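Local coordinates for CRISPR-associated endonuclease Cas9 (Campylobacter jejuni subsp. jejuni serotype O:2, PDB 5X2H), which is an RNA-guided endonuclease of CRISPR immunity that cuts both strands of target DNA with its RuvC-like and HNH nuclease domains, at a contact of chain A with DNA. Coordinates in Å, arbitrary orientation; residue numbers count along the deposited sequence, not the author numbering.

A contact of chain A with DNA. Residues 245, 249-250, 397-399. With nucleotides of chain B.
The phenyl ring of Phe245 turns one face to the deoxyribose of DG16, whose C2' sits 4.0 Å above the ring plane and displaced toward the rim, while the imidazole of His399 comes up to the next phosphate along the strand. In this subtype II-C Cas9 the two rings belong to loops that line the sugar-phosphate backbone of chain B, the target DNA; the centre of the contact lies about 34 Å from Asp14 of the RuvC active site. The groups met across the contact are sugar and phosphate, which suggests recognition without regard to base. Phe245 CE1 is the ring atom nearest the DNA, 3.6 Å from O3' of DG16, and CZ packs beside C4' of the same sugar. A chi1 of 52° sets CG between the backbone N and the carbonyl carbon, and the ring lies against the sugar. His399 brings its CD2/NE2 side to the phosphate of DC17, CD2 lying 3.3 Å from OP1, and one imidazole face is packed by Val249 CG1, 3.6 Å above the plane near the rim. That same OP1 accepts a hydrogen bond from the backbone N of Asp398 (3.0 Å, 142° at H). The Asp398 carboxylate turns back on its own chain, where OD1 accepts a hydrogen bond from the backbone N of His399 through its anti lone pair at 3.0 Å, probably steadying the loop. Lys397, extended beyond CG, brings CD within 3.7 Å of DG16 OP2.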
ATOM      1  N   PHE A 245      -1.165  -2.556  16.655  1.00 47.70           N
ATOM      2  CA  PHE A 245      -1.655  -1.519  15.755  1.00 47.99           C
ATOM      3  C   PHE A 245      -2.234  -0.329  16.514  1.00 49.54           C
ATOM      4  O   PHE A 245      -2.983   0.466  15.934  1.00 50.27           O
ATOM      5  CB  PHE A 245      -2.706  -2.095  14.801  1.00 41.86           C
ATOM      6  CG  PHE A 245      -3.812  -2.836  15.498  1.00 42.44           C
ATOM      7  CD1 PHE A 245      -4.892  -2.154  16.035  1.00 44.38           C
ATOM      8  CD2 PHE A 245      -3.766  -4.214  15.625  1.00 45.12           C
ATOM      9  CE1 PHE A 245      -5.908  -2.832  16.689  1.00 43.54           C
ATOM     10  CE2 PHE A 245      -4.781  -4.899  16.271  1.00 46.72           C
ATOM     11  CZ  PHE A 245      -5.853  -4.204  16.806  1.00 46.61           C
ATOM     12  N   VAL A 249      -4.724   3.849  15.611  1.00 46.28           N
ATOM     13  CA  VAL A 249      -6.005   4.374  16.067  1.00 43.77           C
ATOM     14  C   VAL A 249      -6.007   5.891  15.937  1.00 43.69           C
ATOM     15  O   VAL A 249      -4.997   6.558  16.199  1.00 45.17           O
ATOM     16  CB  VAL A 249      -6.277   3.928  17.515  1.00 45.16           C
ATOM     17  CG1 VAL A 249      -7.570   4.541  18.036  1.00 43.20           C
ATOM     18  CG2 VAL A 249      -6.336   2.409  17.594  1.00 44.58           C
ATOM     19  N   GLY A 250      -7.138   6.444  15.508  1.00 44.10           N
ATOM     20  CA  GLY A 250      -7.275   7.879  15.371  1.00 41.13           C
ATOM     21  C   GLY A 250      -7.373   8.588  16.713  1.00 48.47           C
ATOM     22  O   GLY A 250      -7.398   7.984  17.786  1.00 48.04           O
ATOM     23  N   LYS A 397     -13.652  -4.659  18.804  1.00 54.95           N
ATOM     24  CA  LYS A 397     -13.084  -3.853  17.732  1.00 52.57           C
ATOM     25  C   LYS A 397     -13.847  -2.535  17.654  1.00 53.37           C
ATOM     26  O   LYS A 397     -14.818  -2.312  18.382  1.00 53.76           O
ATOM     27  CB  LYS A 397     -13.122  -4.599  16.396  1.00 50.26           C
ATOM     28  CG  LYS A 397     -14.514  -4.792  15.825  1.00 51.36           C
ATOM     29  CD  LYS A 397     -14.439  -5.320  14.403  1.00 55.23           C
ATOM     30  CE  LYS A 397     -15.821  -5.528  13.813  1.00 61.38           C
ATOM     31  NZ  LYS A 397     -15.740  -5.944  12.384  1.00 65.11           N
ATOM     32  N   ASP A 398     -13.374  -1.653  16.765  1.00 54.26           N
ATOM     33  CA  ASP A 398     -14.008  -0.383  16.416  1.00 56.21           C
ATOM     34  C   ASP A 398     -13.906   0.662  17.526  1.00 54.50           C
ATOM     35  O   ASP A 398     -13.858   0.327  18.714  1.00 53.63           O
ATOM     36  CB  ASP A 398     -15.475  -0.599  16.028  1.00 63.39           C
ATOM     37  CG  ASP A 398     -15.872   0.189  14.794  1.00 69.90           C
ATOM     38  OD1 ASP A 398     -15.353   1.309  14.608  1.00 70.82           O
ATOM     39  OD2 ASP A 398     -16.698  -0.316  14.007  1.00 73.08           O
ATOM     40  N   HIS A 399     -13.871   1.935  17.137  1.00 53.72           N
ATOM     41  CA  HIS A 399     -13.717   3.046  18.061  1.00 53.79           C
ATOM     42  C   HIS A 399     -14.729   4.137  17.735  1.00 54.82           C
ATOM     43  O   HIS A 399     -15.190   4.270  16.598  1.00 54.64           O
ATOM     44  CB  HIS A 399     -12.306   3.652  18.002  1.00 49.48           C
ATOM     45  CG  HIS A 399     -11.209   2.684  18.318  1.00 48.40           C
ATOM     46  ND1 HIS A 399     -10.432   2.788  19.452  1.00 51.06           N
ATOM     47  CD2 HIS A 399     -10.749   1.605  17.644  1.00 48.59           C
ATOM     48  CE1 HIS A 399      -9.545   1.810  19.465  1.00 51.99           C
ATOM     49  NE2 HIS A 399      -9.714   1.079  18.377  1.00 49.85           N
TER
ATOM     50  P    DG B  16     -10.805  -8.265  14.596  1.00 45.72           P
ATOM     51  OP1  DG B  16     -11.207  -8.591  15.983  1.00 54.52           O
ATOM     52  OP2  DG B  16     -11.825  -7.795  13.631  1.00 45.61           O
ATOM     53  O5'  DG B  16      -9.648  -7.169  14.651  1.00 41.93           O
ATOM     54  C5'  DG B  16      -9.905  -5.857  14.193  1.00 40.24           C
ATOM     55  C4'  DG B  16      -8.618  -5.072  14.055  1.00 41.93           C
ATOM     56  O4'  DG B  16      -7.813  -5.646  12.996  1.00 43.15           O
ATOM     57  C3'  DG B  16      -8.806  -3.624  13.658  1.00 41.89           C
ATOM     58  O3'  DG B  16      -9.015  -2.837  14.819  1.00 43.01           O
ATOM     59  C2'  DG B  16      -7.476  -3.296  12.990  1.00 38.94           C
ATOM     60  C1'  DG B  16      -7.123  -4.618  12.306  1.00 39.52           C
ATOM     61  N9   DG B  16      -7.494  -4.675  10.892  1.00 44.02           N
ATOM     62  C8   DG B  16      -8.418  -5.512  10.314  1.00 45.90           C
ATOM     63  N7   DG B  16      -8.534  -5.349   9.024  1.00 46.52           N
ATOM     64  C5   DG B  16      -7.625  -4.341   8.725  1.00 44.06           C
ATOM     65  C6   DG B  16      -7.307  -3.740   7.481  1.00 43.05           C
ATOM     66  O6   DG B  16      -7.787  -3.987   6.366  1.00 43.38           O
ATOM     67  N1   DG B  16      -6.327  -2.757   7.615  1.00 41.39           N
ATOM     68  C2   DG B  16      -5.735  -2.398   8.804  1.00 43.03           C
ATOM     69  N2   DG B  16      -4.812  -1.425   8.737  1.00 34.97           N
ATOM     70  N3   DG B  16      -6.024  -2.956   9.979  1.00 38.54           N
ATOM     71  C4   DG B  16      -6.975  -3.915   9.863  1.00 41.27           C
ATOM     72  P    DC B  17     -10.133  -1.685  14.822  1.00 42.21           P
ATOM     73  OP1  DC B  17     -10.392  -1.342  16.237  1.00 49.32           O
ATOM     74  OP2  DC B  17     -11.251  -2.125  13.959  1.00 42.51           O
ATOM     75  O5'  DC B  17      -9.404  -0.450  14.116  1.00 39.58           O
ATOM     76  C5'  DC B  17      -8.274   0.149  14.737  1.00 40.99           C
ATOM     77  C4'  DC B  17      -7.492   0.995  13.750  1.00 42.75           C
ATOM     78  O4'  DC B  17      -6.966   0.151  12.698  1.00 46.64           O
ATOM     79  C3'  DC B  17      -8.299   2.052  13.016  1.00 40.86           C
ATOM     80  O3'  DC B  17      -8.412   3.225  13.807  1.00 39.14           O
ATOM     81  C2'  DC B  17      -7.432   2.291  11.785  1.00 40.80           C
ATOM     82  C1'  DC B  17      -6.925   0.882  11.480  1.00 40.81           C
ATOM     83  N1   DC B  17      -7.745   0.167  10.468  1.00 40.25           N
ATOM     84  C2   DC B  17      -7.584   0.467   9.111  1.00 41.33           C
ATOM     85  O2   DC B  17      -6.756   1.324   8.778  1.00 40.53           O
ATOM     86  N3   DC B  17      -8.339  -0.193   8.199  1.00 41.75           N
ATOM     87  C4   DC B  17      -9.219  -1.111   8.599  1.00 45.68           C
ATOM     88  N4   DC B  17      -9.940  -1.740   7.662  1.00 37.82           N
ATOM     89  C5   DC B  17      -9.401  -1.425   9.979  1.00 45.04           C
ATOM     90  C6   DC B  17      -8.649  -0.769  10.868  1.00 40.86           C
TER